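Sodium/sialic acid symporter SiaT (Proteus mirabilis, PDB 5NVA) couples the inward flow of two sodium ions to the uptake of the sialic acid N-acetylneuraminic acid across the bacterial inner membrane. Local coordinates at residues S347-S352 with L379-A384; Y27-Q32 with T170-I175; I359-S364 with E371-V376; L122-S127 with G416-L421; A50-F55 with T181-G186. All coordinates share one frame; numbering follows the deposited sequence. Where two conformers were deposited one is given.

Overall arrangement
Interactions 1, 2, 4 and 5 are buried, and interaction 3 lies on the surface. Interactions 1 and 3 join the same two helices, 328-361 and 370-396, and 3 is nested inside the loop closed by 1. Their chemistry follows depth: 1 is aliphatic packing, while 3, on the cytoplasmic side, adds a tyrosine ring and a bridging water. Interactions 2 and 5 share helix 155-203. Interaction 2 sets glycines against a turn; interaction 5 contributes Asp-182 to a sodium site. Interaction 4 is apolar, on the other side of the chain's centre from 5, their centres about 26 Å apart. Interactions 1, 2 and 3 touch one another, and 3 also touches 4 through Ile-359 and Leu-122.

Interaction 1: residues S347-S352 with L379-A384; sequences SLNSIS and LVIIVA
Leu-348, on helix 328-361, reaches Ala-384 and Ile-381 on helix 370-396. With CG anti to the carbonyl carbon (chi1 -68°), its branch CD2 lies over the main chain of Ala-384, 4.0 Å from Ala-384 C, and beside that residue's methyl. The backbone oxygen of the same leucine rests against Ile-381 CG1. Asn-349 turns its CB away and meets the partner mainly through its backbone: the tip of Ile-381, CD1, stops 3.9 Å from Asn-349 CA. The amide is engaged elsewhere, OD1 with Gln-259 and ND2 with the carbonyl of Tyr-38. Ile-351 presents a single branch, the methyl CG2, which sits 4.0 Å from Ala-384 CB and 4.2 Å from Val-380 CG1. Ser-352 packs most tightly, its CB 3.6 Å from Ile-381 CG1 and its OG against Val-380 CB. That hydroxyl is hydrogen-bonded to the carbonyl of Ala-377, also on helix 370-396, so a polar tie lies just beyond the apolar seam. The backbones come near where the serine stands, with Ser-352 CA 5.3 Å from Val-380 CA. The short axes approach to 8.4 Å and diverge by 125° in direction. Such close crossing of successive transmembrane helices belongs to the helical bundle of the LeuT fold, and helix 328-361 also carries the sodium-binding serines Ser-342, Ser-345 and Ser-346.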
# COMPACT_ATOMS: atom_id res chain seq x y z
N SER A 347 2.23 -0.53 -7.71
CA SER A 347 1.41 -1.72 -7.96
C SER A 347 1.52 -2.17 -9.41
O SER A 347 1.62 -3.38 -9.68
CB SER A 347 -0.04 -1.44 -7.59
OG SER A 347 -0.21 -1.32 -6.19
N LEU A 348 1.52 -1.23 -10.35
CA LEU A 348 1.60 -1.59 -11.76
C LEU A 348 2.92 -2.27 -12.09
O LEU A 348 2.95 -3.35 -12.70
CB LEU A 348 1.41 -0.35 -12.64
CG LEU A 348 0.02 0.30 -12.61
CD1 LEU A 348 0.01 1.54 -13.49
CD2 LEU A 348 -1.04 -0.69 -13.06
N ASN A 349 4.04 -1.66 -11.69
CA ASN A 349 5.35 -2.24 -11.96
C ASN A 349 5.51 -3.59 -11.29
O ASN A 349 6.12 -4.51 -11.84
CB ASN A 349 6.45 -1.28 -11.51
CG ASN A 349 7.84 -1.84 -11.71
OD1 ASN A 349 8.35 -2.60 -10.88
ND2 ASN A 349 8.48 -1.47 -12.82
N SER A 350 4.95 -3.75 -10.08
CA SER A 350 5.07 -5.01 -9.37
C SER A 350 4.19 -6.09 -9.99
O SER A 350 4.58 -7.26 -10.03
CB SER A 350 4.73 -4.82 -7.89
OG SER A 350 5.75 -4.08 -7.24
N ILE A 351 3.01 -5.72 -10.47
CA ILE A 351 2.19 -6.66 -11.24
C ILE A 351 2.96 -7.15 -12.45
O ILE A 351 2.94 -8.34 -12.79
CB ILE A 351 0.85 -6.01 -11.64
CG1 ILE A 351 -0.07 -5.87 -10.43
CG2 ILE A 351 0.17 -6.82 -12.73
CD1 ILE A 351 -1.26 -4.95 -10.68
N SER A 352 3.68 -6.24 -13.12
CA SER A 352 4.42 -6.61 -14.32
C SER A 352 5.63 -7.48 -13.98
O SER A 352 5.97 -8.40 -14.73
CB SER A 352 4.86 -5.36 -15.07
OG SER A 352 5.46 -5.69 -16.31
N LEU A 379 4.50 -4.23 -21.65
CA LEU A 379 3.14 -4.52 -22.10
C LEU A 379 2.19 -4.68 -20.93
O LEU A 379 1.09 -4.11 -20.92
CB LEU A 379 3.15 -5.77 -22.98
CG LEU A 379 1.93 -6.16 -23.82
CD1 LEU A 379 0.84 -6.85 -22.99
CD2 LEU A 379 1.36 -4.95 -24.54
N VAL A 380 2.58 -5.46 -19.92
CA VAL A 380 1.69 -5.77 -18.81
C VAL A 380 1.34 -4.51 -18.03
O VAL A 380 0.23 -4.38 -17.50
CB VAL A 380 2.32 -6.85 -17.91
CG1 VAL A 380 1.49 -7.07 -16.66
CG2 VAL A 380 2.47 -8.14 -18.68
N ILE A 381 2.26 -3.54 -17.97
CA ILE A 381 1.97 -2.28 -17.30
C ILE A 381 0.83 -1.55 -17.99
O ILE A 381 -0.05 -0.97 -17.33
CB ILE A 381 3.25 -1.42 -17.23
CG1 ILE A 381 4.23 -2.03 -16.23
CG2 ILE A 381 2.91 0.03 -16.88
CD1 ILE A 381 5.25 -1.06 -15.72
N ILE A 382 0.80 -1.59 -19.32
CA ILE A 382 -0.29 -0.96 -20.06
C ILE A 382 -1.59 -1.74 -19.86
O ILE A 382 -2.65 -1.15 -19.62
CB ILE A 382 0.08 -0.83 -21.55
CG1 ILE A 382 1.34 0.01 -21.71
CG2 ILE A 382 -1.07 -0.23 -22.33
CD1 ILE A 382 1.87 0.05 -23.13
N VAL A 383 -1.52 -3.07 -19.95
CA VAL A 383 -2.73 -3.88 -19.84
C VAL A 383 -3.29 -3.81 -18.42
O VAL A 383 -4.50 -3.59 -18.22
CB VAL A 383 -2.45 -5.33 -20.27
CG1 VAL A 383 -3.58 -6.24 -19.83
CG2 VAL A 383 -2.26 -5.40 -21.78
N ALA A 384 -2.44 -4.01 -17.42
CA ALA A 384 -2.89 -3.91 -16.03
C ALA A 384 -3.42 -2.52 -15.73
O ALA A 384 -4.42 -2.36 -15.01
CB ALA A 384 -1.76 -4.28 -15.07

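Interaction 2: residues Y27-Q32 with T170-I175; sequences YFSKRQ and TWMGGI
Ser-29 and Gln-32 press on the backbone of Met-172, Gly-173 and Gly-174, and this is the tight part of the contact. Ser-29 CB lies 3.2 Å from Met-172 O, and the nearest alpha carbons, Ser-29 CA and Gly-173 CA, are 4.5 Å apart. Phe-28 adds its CB, 3.6 Å from Gly-173 O. Gln-32 NE2 also comes to 2.7 Å of Gly-173 O, but the angle is too poor for a hydrogen bond. One N-H of the amide goes to Phe-28 O, with Gln-32 NE2 and that oxygen 2.8 Å apart and an N-H...O angle of 157°; the acceptor lies close to the amide plane, which favours this turn of the glutamine end. Bending at chi2 (-51°) folds the chain back toward the carbonyl of Phe-28. The two sides are a type I turn, Ser-29 to Gln-32, leaving the first transmembrane helix, and the junction between transmembrane segments 155-172 and 175-199 of the LeuT fold, where Gly-174 has a positive phi of 71°. Gln-32 OE1 faces this glycine, 3.9 Å from Gly-174 CA, and leaves no room for a CB there. The looser side lies toward the surface, where both partners are partly exposed: Met-172 CG only grazes Ser-29 CB at 4.1 Å, while the serine hydroxyl turns back to the carbonyl of Val-26. On the other flank, the Phe-28 ring leads away to lie nearly parallel to Trp-180, and Arg-31 forms a salt bridge with Glu-176.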
# COMPACT_ATOMS: atom_id res chain seq x y z
N TYR A 27 13.27 10.76 -18.14
CA TYR A 27 14.69 10.73 -17.81
C TYR A 27 15.17 9.31 -17.55
O TYR A 27 16.21 8.89 -18.07
CB TYR A 27 14.96 11.61 -16.58
CG TYR A 27 16.36 11.49 -16.04
CD1 TYR A 27 17.40 12.24 -16.58
CD2 TYR A 27 16.65 10.63 -14.99
CE1 TYR A 27 18.69 12.13 -16.09
CE2 TYR A 27 17.93 10.52 -14.49
CZ TYR A 27 18.95 11.27 -15.05
OH TYR A 27 20.23 11.16 -14.55
N PHE A 28 14.42 8.54 -16.76
CA PHE A 28 14.85 7.19 -16.42
C PHE A 28 14.50 6.17 -17.49
O PHE A 28 14.91 5.01 -17.37
CB PHE A 28 14.25 6.78 -15.07
CG PHE A 28 14.94 7.42 -13.91
CD1 PHE A 28 16.17 6.96 -13.48
CD2 PHE A 28 14.37 8.51 -13.26
CE1 PHE A 28 16.82 7.55 -12.41
CE2 PHE A 28 15.01 9.10 -12.19
CZ PHE A 28 16.24 8.62 -11.77
N SER A 29 13.78 6.57 -18.54
CA SER A 29 13.56 5.67 -19.67
C SER A 29 14.85 5.39 -20.43
O SER A 29 14.94 4.37 -21.12
CB SER A 29 12.51 6.26 -20.61
OG SER A 29 12.94 7.49 -21.15
N LYS A 30 15.85 6.28 -20.33
CA LYS A 30 17.08 6.11 -21.09
C LYS A 30 17.86 4.87 -20.66
O LYS A 30 18.57 4.27 -21.47
CB LYS A 30 17.97 7.35 -20.95
CG LYS A 30 17.25 8.67 -21.12
CD LYS A 30 18.22 9.84 -21.04
CE LYS A 30 18.77 10.01 -19.63
NZ LYS A 30 20.25 9.94 -19.59
N ARG A 31 17.73 4.46 -19.40
CA ARG A 31 18.47 3.32 -18.88
C ARG A 31 17.65 2.03 -18.86
O ARG A 31 18.10 1.03 -18.28
CB ARG A 31 18.99 3.63 -17.47
CG ARG A 31 17.90 3.88 -16.44
CD ARG A 31 18.51 4.30 -15.10
NE ARG A 31 19.10 5.64 -15.16
CZ ARG A 31 19.76 6.21 -14.16
NH1 ARG A 31 19.91 5.56 -13.01
NH2 ARG A 31 20.25 7.43 -14.30
N GLN A 32 16.47 2.03 -19.47
CA GLN A 32 15.61 0.85 -19.49
C GLN A 32 16.00 -0.02 -20.68
O GLN A 32 15.46 0.10 -21.78
CB GLN A 32 14.14 1.25 -19.55
CG GLN A 32 13.70 2.16 -18.42
CD GLN A 32 14.09 1.64 -17.05
OE1 GLN A 32 14.06 0.43 -16.80
NE2 GLN A 32 14.46 2.54 -16.15
N THR A 170 5.09 5.47 -15.36
CA THR A 170 5.50 4.16 -14.87
C THR A 170 6.01 3.29 -16.01
O THR A 170 7.12 2.74 -15.94
CB THR A 170 4.32 3.47 -14.17
OG1 THR A 170 3.79 4.34 -13.17
CG2 THR A 170 4.76 2.16 -13.54
N TRP A 171 5.21 3.15 -17.07
CA TRP A 171 5.65 2.45 -18.27
C TRP A 171 6.92 3.05 -18.83
O TRP A 171 7.75 2.34 -19.41
CB TRP A 171 4.52 2.47 -19.30
CG TRP A 171 4.91 2.12 -20.70
CD1 TRP A 171 4.92 0.87 -21.25
CD2 TRP A 171 5.33 3.02 -21.73
NE1 TRP A 171 5.33 0.94 -22.57
CE2 TRP A 171 5.58 2.25 -22.88
CE3 TRP A 171 5.52 4.40 -21.79
CZ2 TRP A 171 6.01 2.81 -24.08
CZ3 TRP A 171 5.95 4.96 -22.99
CH2 TRP A 171 6.19 4.17 -24.11
N MET A 172 7.11 4.36 -18.65
CA MET A 172 8.27 5.05 -19.19
C MET A 172 9.53 4.75 -18.38
O MET A 172 10.56 4.37 -18.94
CB MET A 172 8.00 6.55 -19.22
CG MET A 172 8.59 7.31 -20.37
SD MET A 172 7.50 8.68 -20.79
CE MET A 172 7.19 9.38 -19.17
N GLY A 173 9.45 4.91 -17.06
CA GLY A 173 10.65 5.01 -16.25
C GLY A 173 11.16 3.75 -15.59
O GLY A 173 12.28 3.75 -15.06
N GLY A 174 10.38 2.68 -15.60
CA GLY A 174 10.81 1.49 -14.89
C GLY A 174 10.74 1.69 -13.38
O GLY A 174 10.20 2.67 -12.87
N ILE A 175 11.34 0.74 -12.66
CA ILE A 175 11.29 0.77 -11.20
C ILE A 175 12.04 1.98 -10.66
O ILE A 175 11.67 2.54 -9.62
CB ILE A 175 11.82 -0.55 -10.61
CG1 ILE A 175 11.62 -0.58 -9.09
CG2 ILE A 175 13.29 -0.75 -10.96
CD1 ILE A 175 10.17 -0.54 -8.66

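Interaction 3: residues I359-S364 with E371-V376; sequences IYTRLS and EQKMKV
Tyr-360 lays one face of its ring on Val-376, closing a helix-loop-helix connection on the cytoplasmic side, where helix 328-361 gives way to helix 370-396. Val-376 CG2 stands 3.6 Å from the ring centroid and 14° off the ring normal, a CH-pi contact almost directly over the centre. With chi1 at -178° the tyrosine extends away from its own backbone N, which carries the ring across to the partner helix. Its far end then runs over Gln-372: OH is 3.2 Å from Gln-372 CB, and the ring and amide planes stand 80° apart. No hydrogen bond joins these two; the amide oxygen of Gln-372 is bonded to Ser-369 N instead. Pro-368, in the connecting loop, also touches the tyrosine.

The second pair meets at about a right angle. Lys-373 is stretched out beyond CG and passes the side chain of Thr-361, its CE 3.3 Å from Thr-361 OG1. The threonine oxygen is further bonded to the carbonyl of Asn-356. The lysine and threonine are bridged by a water, which accepts from Lys-373 NZ at 2.8 Å and donates to Thr-361 OG1 at 3.1 Å.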
# COMPACT_ATOMS: atom_id res chain seq x y z
N ILE A 359 4.80 -15.89 -14.55
CA ILE A 359 3.91 -16.34 -15.61
C ILE A 359 4.68 -16.48 -16.92
O ILE A 359 4.84 -17.59 -17.44
CB ILE A 359 2.71 -15.38 -15.79
CG1 ILE A 359 1.99 -15.18 -14.45
CG2 ILE A 359 1.76 -15.92 -16.84
CD1 ILE A 359 1.42 -16.45 -13.86
N TYR A 360 5.16 -15.36 -17.45
CA TYR A 360 5.75 -15.36 -18.79
C TYR A 360 7.01 -16.22 -18.84
O TYR A 360 7.09 -17.17 -19.63
CB TYR A 360 6.07 -13.92 -19.21
CG TYR A 360 6.65 -13.83 -20.60
CD1 TYR A 360 5.98 -14.37 -21.70
CD2 TYR A 360 7.88 -13.23 -20.82
CE1 TYR A 360 6.51 -14.29 -22.97
CE2 TYR A 360 8.42 -13.15 -22.09
CZ TYR A 360 7.73 -13.68 -23.16
OH TYR A 360 8.26 -13.61 -24.43
N THR A 361 8.00 -15.92 -18.00
CA THR A 361 9.26 -16.65 -18.05
C THR A 361 9.09 -18.08 -17.56
O THR A 361 9.57 -19.03 -18.19
CB THR A 361 10.32 -15.92 -17.22
OG1 THR A 361 10.55 -14.62 -17.77
CG2 THR A 361 11.62 -16.71 -17.22
N ARG A 362 8.39 -18.27 -16.44
CA ARG A 362 8.35 -19.58 -15.79
C ARG A 362 7.55 -20.59 -16.60
O ARG A 362 7.96 -21.75 -16.74
CB ARG A 362 7.79 -19.45 -14.38
CG ARG A 362 7.61 -20.78 -13.66
CD ARG A 362 8.92 -21.54 -13.54
NE ARG A 362 8.77 -22.78 -12.80
CZ ARG A 362 8.34 -23.92 -13.33
NH1 ARG A 362 8.01 -23.98 -14.61
NH2 ARG A 362 8.23 -25.01 -12.58
N LEU A 363 6.41 -20.17 -17.15
CA LEU A 363 5.48 -21.10 -17.78
C LEU A 363 5.71 -21.28 -19.28
O LEU A 363 4.93 -21.99 -19.93
CB LEU A 363 4.04 -20.66 -17.54
CG LEU A 363 3.59 -20.66 -16.07
CD1 LEU A 363 2.10 -20.38 -15.96
CD2 LEU A 363 3.94 -21.99 -15.41
N SER A 364 6.75 -20.68 -19.84
CA SER A 364 7.10 -20.87 -21.24
C SER A 364 8.16 -21.95 -21.36
O SER A 364 9.07 -22.04 -20.52
CB SER A 364 7.59 -19.57 -21.87
OG SER A 364 8.88 -19.23 -21.40
N GLU A 371 15.09 -9.34 -25.17
CA GLU A 371 14.17 -8.48 -25.91
C GLU A 371 12.72 -8.81 -25.59
O GLU A 371 11.89 -7.91 -25.39
CB GLU A 371 14.43 -8.61 -27.41
CG GLU A 371 15.89 -8.88 -27.77
CD GLU A 371 16.04 -9.68 -29.04
OE1 GLU A 371 15.25 -10.63 -29.25
OE2 GLU A 371 16.95 -9.38 -29.84
N GLN A 372 12.39 -10.11 -25.53
CA GLN A 372 11.01 -10.51 -25.28
C GLN A 372 10.58 -10.16 -23.86
O GLN A 372 9.44 -9.72 -23.65
CB GLN A 372 10.85 -12.01 -25.53
CG GLN A 372 10.90 -12.40 -26.99
CD GLN A 372 10.76 -13.90 -27.20
OE1 GLN A 372 11.48 -14.69 -26.59
NE2 GLN A 372 9.83 -14.30 -28.06
N LYS A 373 11.46 -10.35 -22.88
CA LYS A 373 11.12 -10.01 -21.50
C LYS A 373 10.81 -8.53 -21.35
O LYS A 373 9.89 -8.15 -20.62
CB LYS A 373 12.25 -10.42 -20.56
CG LYS A 373 12.41 -11.91 -20.37
CD LYS A 373 13.37 -12.22 -19.23
CE LYS A 373 13.51 -13.72 -19.01
NZ LYS A 373 14.37 -14.02 -17.84
N MET A 374 11.57 -7.67 -22.04
CA MET A 374 11.34 -6.24 -21.94
C MET A 374 10.00 -5.85 -22.56
O MET A 374 9.31 -4.97 -22.05
CB MET A 374 12.48 -5.47 -22.61
CG MET A 374 13.52 -4.95 -21.64
SD MET A 374 12.78 -3.90 -20.37
CE MET A 374 13.30 -2.28 -20.93
N LYS A 375 9.63 -6.50 -23.67
CA LYS A 375 8.36 -6.19 -24.32
C LYS A 375 7.19 -6.55 -23.41
O LYS A 375 6.25 -5.76 -23.25
CB LYS A 375 8.26 -6.92 -25.65
CG LYS A 375 9.21 -6.41 -26.72
CD LYS A 375 9.13 -7.23 -27.99
CE LYS A 375 10.09 -6.72 -29.05
NZ LYS A 375 10.09 -7.58 -30.26
N VAL A 376 7.23 -7.74 -22.81
CA VAL A 376 6.16 -8.15 -21.91
C VAL A 376 6.17 -7.30 -20.64
O VAL A 376 5.12 -7.00 -20.07
CB VAL A 376 6.27 -9.65 -21.60
CG1 VAL A 376 5.14 -10.10 -20.69
CG2 VAL A 376 6.28 -10.45 -22.89
O HOH W 1 12.62 -13.51 -15.68

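Interaction 4: residues L122-S127 with G416-L421; sequences LFASLS and GPMTGL
Phe-123 meets Pro-417 and Leu-421 with the edge of its ring, and these are the ring contacts of the interface. Pro-417 CB lies near the ring plane, 3.8 Å from Phe-123 CE2, and Leu-421 CD1 reaches Phe-123 CD2 at 3.7 Å. The ring arrives there because CG stands opposite the backbone N (chi1 166°), reaching out from helix 118-151 so that its edge meets two residues one turn apart on helix 415-427. Ile-440 and Ile-444 of helix 433-452 touch the same phenylalanine, so a third helix shares in the packing.

The thioether contacts come from Met-418, which leans across the small side chain of Ala-124. Its CG is 4.0 Å from Ala-124 CB. A bend at chi3 (51°) turns the terminal methyl CE toward the backbone, 3.6 Å from Ala-124 O, while SD lies near Ser-127 CB. Tyr-109, in a loop, also touches both Ala-124 and Met-418.

No hydrogen bond crosses between the two segments; the polar groups bond within their own helices or to other parts of the chain. Ser-127 N donates to Phe-123 O at 3.0 Å. Ser-127 has two modelled conformers, in one of which OG may also reach this oxygen.

The short axes approach to 9.7 Å with directions 139° apart. Between the two segments this buried transmembrane contact of the LeuT-fold bundle rests on apolar and thioether packing, so it depends on the fit of the surfaces more than on directional bonds.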
# COMPACT_ATOMS: atom_id res chain seq x y z
N LEU A 122 2.75 -19.95 -7.93
CA LEU A 122 1.69 -19.47 -8.81
C LEU A 122 0.50 -18.96 -8.01
O LEU A 122 -0.11 -17.94 -8.38
CB LEU A 122 1.26 -20.58 -9.77
CG LEU A 122 2.20 -20.87 -10.93
CD1 LEU A 122 1.65 -21.99 -11.80
CD2 LEU A 122 2.45 -19.61 -11.75
N PHE A 123 0.14 -19.65 -6.93
CA PHE A 123 -0.99 -19.22 -6.11
C PHE A 123 -0.76 -17.81 -5.56
O PHE A 123 -1.61 -16.93 -5.70
CB PHE A 123 -1.22 -20.20 -4.96
CG PHE A 123 -2.12 -19.67 -3.88
CD1 PHE A 123 -3.49 -19.66 -4.05
CD2 PHE A 123 -1.59 -19.16 -2.70
CE1 PHE A 123 -4.33 -19.16 -3.07
CE2 PHE A 123 -2.42 -18.67 -1.71
CZ PHE A 123 -3.79 -18.67 -1.90
N ALA A 124 0.40 -17.59 -4.94
CA ALA A 124 0.68 -16.28 -4.35
C ALA A 124 0.84 -15.21 -5.42
O ALA A 124 0.42 -14.06 -5.23
CB ALA A 124 1.92 -16.36 -3.47
N SER A 125 1.45 -15.56 -6.55
CA SER A 125 1.67 -14.57 -7.61
C SER A 125 0.35 -14.14 -8.24
O SER A 125 0.14 -12.94 -8.47
CB SER A 125 2.61 -15.14 -8.67
OG SER A 125 2.95 -14.14 -9.62
N LEU A 126 -0.54 -15.09 -8.53
CA LEU A 126 -1.83 -14.73 -9.10
C LEU A 126 -2.68 -13.95 -8.11
O LEU A 126 -3.35 -12.98 -8.49
CB LEU A 126 -2.57 -15.99 -9.56
CG LEU A 126 -2.04 -16.62 -10.85
CD1 LEU A 126 -2.61 -18.01 -11.04
CD2 LEU A 126 -2.37 -15.73 -12.04
N SER A 127 -2.65 -14.34 -6.84
CA SER A 127 -3.41 -13.62 -5.82
C SER A 127 -2.92 -12.18 -5.70
O SER A 127 -3.73 -11.25 -5.61
CB SER A 127 -3.30 -14.34 -4.47
OG SER A 127 -3.88 -15.63 -4.53
N GLY A 416 -3.82 -13.61 3.59
CA GLY A 416 -3.48 -14.47 4.71
C GLY A 416 -2.73 -15.72 4.29
O GLY A 416 -1.63 -15.99 4.78
N PRO A 417 -3.32 -16.51 3.39
CA PRO A 417 -2.60 -17.69 2.88
C PRO A 417 -1.26 -17.36 2.25
O PRO A 417 -0.30 -18.12 2.42
CB PRO A 417 -3.58 -18.27 1.85
CG PRO A 417 -4.92 -17.86 2.34
CD PRO A 417 -4.74 -16.52 3.00
N MET A 418 -1.16 -16.24 1.53
CA MET A 418 0.13 -15.83 0.97
C MET A 418 1.15 -15.61 2.07
O MET A 418 2.30 -16.05 1.97
CB MET A 418 -0.04 -14.56 0.14
CG MET A 418 -0.84 -14.72 -1.13
SD MET A 418 -1.14 -13.13 -1.91
CE MET A 418 0.52 -12.46 -1.97
N THR A 419 0.74 -14.91 3.13
CA THR A 419 1.65 -14.65 4.25
C THR A 419 2.01 -15.93 4.98
O THR A 419 3.16 -16.13 5.37
CB THR A 419 1.00 -13.65 5.21
OG1 THR A 419 0.50 -12.54 4.46
CG2 THR A 419 2.01 -13.16 6.22
N GLY A 420 1.03 -16.82 5.18
CA GLY A 420 1.31 -18.07 5.86
C GLY A 420 2.29 -18.94 5.10
O GLY A 420 3.09 -19.65 5.71
N LEU A 421 2.24 -18.89 3.77
CA LEU A 421 3.18 -19.66 2.96
C LEU A 421 4.62 -19.24 3.24
O LEU A 421 5.51 -20.09 3.40
CB LEU A 421 2.86 -19.49 1.47
CG LEU A 421 1.73 -20.35 0.90
CD1 LEU A 421 1.35 -19.86 -0.49
CD2 LEU A 421 2.14 -21.81 0.87

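Interaction 5: residues A50-F55 with T181-G186; sequences AGVSVF and TDVIQG. With NA (sodium ion), chain C.
Asp-182 OD2 is gripped twice, by a metal and by a hydroxyl. The sodium ion lies 2.4 Å from Asp-182 OD2. Ser-53 OG donates a hydrogen bond to Asp-182 OD2 at 3.0 Å, using the lone pair that points away from the other carboxylate oxygen. Asp-182 OD1 binds the same ion, also at 2.4 Å, so the carboxylate is a bidentate ligand. The remaining ligands come from helix 328-361: the carbonyl of Ser-342 and the hydroxyls of Ser-345 and Ser-346. This is the Na3 site of the transporter, distinct from the Na2 site conserved in the family. Ser-53 stands in the second shell, placed by a chi1 of 176° that sets OG opposite its backbone N; it is bonded as well to Arg-260 NE.

Alongside, the contact turns apolar. Val-52 CG1 presses on the backbone of helix 155-203, 3.7 Å from Val-183 CA and 4.3 Å from Gly-186 CA. Val-183 CG2 lies against Val-52 CB at 4.2 Å. The lack of a side chain on the glycine suits the close crossing, in which the short axes come to 8.0 Å at 65°.

The ion and Ser-53 bind the buried carboxylate directly, and Arg-260, bonded to Ser-53 and touching Asp-182, probably adds to stabilising its negative charge. Bonds at both oxygens should restrict its rotation. Occupancy of the sodium site would thus join helices 155-203 and 328-361, with helix 47-58 tied in through Ser-53.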
# COMPACT_ATOMS: atom_id res chain seq x y z
N ALA A 50 14.92 4.09 -1.63
CA ALA A 50 14.05 2.93 -1.54
C ALA A 50 13.17 2.99 -0.30
O ALA A 50 12.02 2.53 -0.33
CB ALA A 50 14.89 1.64 -1.54
N GLY A 51 13.69 3.55 0.80
CA GLY A 51 12.91 3.63 2.02
C GLY A 51 11.74 4.59 1.90
O GLY A 51 10.61 4.27 2.30
N VAL A 52 11.99 5.79 1.37
CA VAL A 52 10.89 6.71 1.07
C VAL A 52 9.92 6.07 0.09
O VAL A 52 8.70 6.26 0.19
CB VAL A 52 11.45 8.04 0.54
CG1 VAL A 52 10.31 9.01 0.23
CG2 VAL A 52 12.41 8.66 1.53
N SER A 53 10.44 5.28 -0.85
CA SER A 53 9.59 4.63 -1.84
C SER A 53 8.69 3.58 -1.20
O SER A 53 7.53 3.44 -1.58
CB SER A 53 10.44 4.02 -2.94
OG SER A 53 9.64 3.31 -3.87
N VAL A 54 9.23 2.81 -0.24
CA VAL A 54 8.39 1.87 0.51
C VAL A 54 7.26 2.61 1.20
O VAL A 54 6.09 2.20 1.14
CB VAL A 54 9.24 1.08 1.52
CG1 VAL A 54 8.34 0.28 2.45
CG2 VAL A 54 10.21 0.16 0.81
N PHE A 55 7.59 3.72 1.86
CA PHE A 55 6.58 4.49 2.58
C PHE A 55 5.51 5.02 1.64
O PHE A 55 4.31 4.89 1.90
CB PHE A 55 7.26 5.63 3.34
CG PHE A 55 6.31 6.48 4.13
CD1 PHE A 55 5.72 5.98 5.28
CD2 PHE A 55 6.01 7.77 3.73
CE1 PHE A 55 4.84 6.76 6.01
CE2 PHE A 55 5.14 8.55 4.46
CZ PHE A 55 4.55 8.05 5.60
N THR A 181 10.05 9.06 -8.46
CA THR A 181 8.80 9.80 -8.31
C THR A 181 8.19 9.54 -6.94
O THR A 181 7.61 10.45 -6.33
CB THR A 181 7.81 9.43 -9.42
OG1 THR A 181 7.65 8.01 -9.47
CG2 THR A 181 8.30 9.94 -10.76
N ASP A 182 8.33 8.31 -6.43
CA ASP A 182 7.87 8.00 -5.08
C ASP A 182 8.57 8.89 -4.05
O ASP A 182 7.93 9.35 -3.09
CB ASP A 182 8.12 6.53 -4.75
CG ASP A 182 7.09 5.62 -5.36
OD1 ASP A 182 6.12 6.13 -5.97
OD2 ASP A 182 7.23 4.38 -5.23
N VAL A 183 9.87 9.12 -4.22
CA VAL A 183 10.60 9.99 -3.31
C VAL A 183 10.00 11.38 -3.31
O VAL A 183 9.68 11.94 -2.25
CB VAL A 183 12.10 10.02 -3.68
CG1 VAL A 183 12.82 11.09 -2.87
CG2 VAL A 183 12.73 8.66 -3.45
N ILE A 184 9.83 11.96 -4.50
CA ILE A 184 9.20 13.28 -4.61
C ILE A 184 7.80 13.25 -4.02
O ILE A 184 7.40 14.13 -3.25
CB ILE A 184 9.19 13.74 -6.07
CG1 ILE A 184 10.61 13.76 -6.65
CG2 ILE A 184 8.54 15.11 -6.19
CD1 ILE A 184 10.65 13.96 -8.15
N GLN A 185 7.02 12.22 -4.38
CA GLN A 185 5.64 12.14 -3.92
C GLN A 185 5.54 11.85 -2.43
O GLN A 185 4.63 12.35 -1.76
CB GLN A 185 4.89 11.07 -4.73
CG GLN A 185 4.62 11.48 -6.17
CD GLN A 185 4.36 10.29 -7.07
OE1 GLN A 185 4.82 9.18 -6.81
NE2 GLN A 185 3.62 10.52 -8.15
N GLY A 186 6.48 11.07 -1.88
CA GLY A 186 6.46 10.80 -0.46
C GLY A 186 6.77 12.03 0.38
O GLY A 186 6.13 12.27 1.40
NA NA C . 5.40 3.97 -6.74